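PDB 4I2O: FixK2 protein from Bradyrhizobium japonicum, which binds DNA as a two-fold symmetric dimer of the CRP/FNR superfamily and regulates transcription in a nitrogen-fixing bacterium. Local coordinates for the interface of chains A and B. Sequence-based numbering; all coordinates share one arbitrary frame. Chains: chain A/B, FixK2 protein.

The interface of chains A and B. Residues chain A 154-156, 159, 232; chain B 75, 79.
B:Arg79, in the loop that leads into strand 80-86, crosses the dimer interface to A:Arg154 and A:Glu159 at the turn where helix 128-154 ends and, after A:Lys155 and A:Thr156, helix 157-172 begins. The arginine and the glutamate meet tip to tip, guanidinium and carboxylate planes 29° apart, in an end-on, two-pronged salt bridge. NH1 of B:Arg79 donates to the syn lone pair of A:Glu159 OE1 at 2.8 Å, nearly straight at 166°. The second terminal nitrogen, B:Arg79 NH2, bonds to A:Glu159 OE2 at 2.9 Å on that oxygen's syn side, though out of the carboxylate plane. A bend at chi3 (-80°) in the otherwise extended arginine chain turns its tip toward the carboxylate. The same NH1 also reaches the last carbonyl of the long helix, A:Arg154 O, at 2.9 Å; this bond is more bent, and the oxygen lies somewhat out of the guanidinium plane.

On the A side, A:Glu159 OE1 takes a second hydrogen bond, 2.7 Å from A:Thr156 N above the carboxylate plane. A:Thr156 OG1 in turn accepts from A:Glu159 N at 3.2 Å, a reciprocal capping-box pairing at the start of helix 157-172 that should steady the carboxylate for its partner. The nearby helix start may further stabilise its negative charge. B:Leu75 lays CD1 over the centre of the B:Arg79 guanidinium, and the same methyl lies 3.7 Å from the poorly ordered A:Ala232 CB. A leucine in place of B:Arg79 would probably leave the A:Glu159 carboxylate without its cationic mate and A:Arg154 O without this cross-chain donor.

Repeated by symmetry with the chains exchanged, the contact ties the cyclic nucleotide-binding-type domain of one subunit to the junction between the other's long helix and helix-turn-helix domain, and may help set the placement of the DNA-binding domains.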
loop_
_atom_site.group_PDB
_atom_site.type_symbol
_atom_site.label_atom_id
_atom_site.label_comp_id
_atom_site.label_asym_id
_atom_site.label_seq_id
_atom_site.Cartn_x
_atom_site.Cartn_y
_atom_site.Cartn_z
ATOM N N ARG A 154 -9.136 -5.136 -6.321
ATOM C CA ARG A 154 -10.506 -5.043 -6.798
ATOM C C ARG A 154 -10.713 -4.680 -8.292
ATOM O O ARG A 154 -11.835 -4.910 -8.809
ATOM C CB ARG A 154 -11.339 -4.084 -5.890
ATOM C CG ARG A 154 -11.445 -4.624 -4.463
ATOM C CD ARG A 154 -12.505 -5.724 -4.533
ATOM N NE ARG A 154 -12.746 -6.571 -3.328
ATOM C CZ ARG A 154 -12.522 -7.892 -3.299
ATOM N NH1 ARG A 154 -11.913 -8.491 -4.323
ATOM N NH2 ARG A 154 -12.940 -8.630 -2.262
ATOM N N LYS A 155 -9.680 -4.156 -9.013
ATOM C CA LYS A 155 -9.934 -3.664 -10.377
ATOM C C LYS A 155 -9.791 -4.796 -11.409
ATOM O O LYS A 155 -9.056 -5.765 -11.185
ATOM C CB LYS A 155 -8.993 -2.460 -10.784
ATOM C CG LYS A 155 -9.464 -1.170 -10.106
ATOM C CD LYS A 155 -8.595 0.028 -10.602
ATOM C CE LYS A 155 -9.084 1.336 -9.931
ATOM N NZ LYS A 155 -8.334 2.537 -10.559
ATOM N N THR A 156 -10.546 -4.717 -12.494
ATOM C CA THR A 156 -10.402 -5.755 -13.543
ATOM C C THR A 156 -9.101 -5.494 -14.288
ATOM O O THR A 156 -8.426 -4.449 -14.140
ATOM C CB THR A 156 -11.540 -5.694 -14.536
ATOM O OG1 THR A 156 -11.431 -4.443 -15.211
ATOM C CG2 THR A 156 -12.932 -5.732 -13.845
ATOM N N GLU A 159 -9.413 -2.202 -16.240
ATOM C CA GLU A 159 -9.310 -1.052 -15.307
ATOM C C GLU A 159 -7.931 -0.776 -14.806
ATOM O O GLU A 159 -7.538 0.415 -14.597
ATOM C CB GLU A 159 -10.294 -1.311 -14.109
ATOM C CG GLU A 159 -11.753 -1.264 -14.501
ATOM C CD GLU A 159 -12.653 -1.834 -13.385
ATOM O OE1 GLU A 159 -12.115 -2.551 -12.471
ATOM O OE2 GLU A 159 -13.900 -1.716 -13.505
ATOM N N ALA A 232 -12.078 2.333 -12.907
ATOM C CA ALA A 232 -13.311 2.169 -12.124
ATOM C C ALA A 232 -13.472 3.469 -11.346
ATOM O O ALA A 232 -12.471 4.072 -10.976
ATOM C CB ALA A 232 -13.161 0.998 -11.200
ATOM N N LEU B 75 -15.303 1.269 -4.781
ATOM C CA LEU B 75 -15.590 1.725 -6.103
ATOM C C LEU B 75 -17.076 1.927 -6.256
ATOM O O LEU B 75 -17.892 1.415 -5.489
ATOM C CB LEU B 75 -15.045 0.781 -7.187
ATOM C CG LEU B 75 -13.567 0.495 -6.992
ATOM C CD1 LEU B 75 -13.201 -0.664 -7.865
ATOM C CD2 LEU B 75 -12.766 1.762 -7.389
ATOM N N ARG B 79 -17.718 -2.443 -5.144
ATOM C CA ARG B 79 -16.558 -3.225 -4.790
ATOM C C ARG B 79 -15.770 -2.501 -3.724
ATOM O O ARG B 79 -15.658 -1.285 -3.775
ATOM C CB ARG B 79 -15.661 -3.382 -6.049
ATOM C CG ARG B 79 -16.209 -4.498 -7.004
ATOM C CD ARG B 79 -15.201 -4.419 -8.242
ATOM N NE ARG B 79 -15.593 -3.284 -9.113
ATOM C CZ ARG B 79 -14.894 -2.906 -10.187
ATOM N NH1 ARG B 79 -13.798 -3.566 -10.505
ATOM N NH2 ARG B 79 -15.291 -1.893 -10.957
#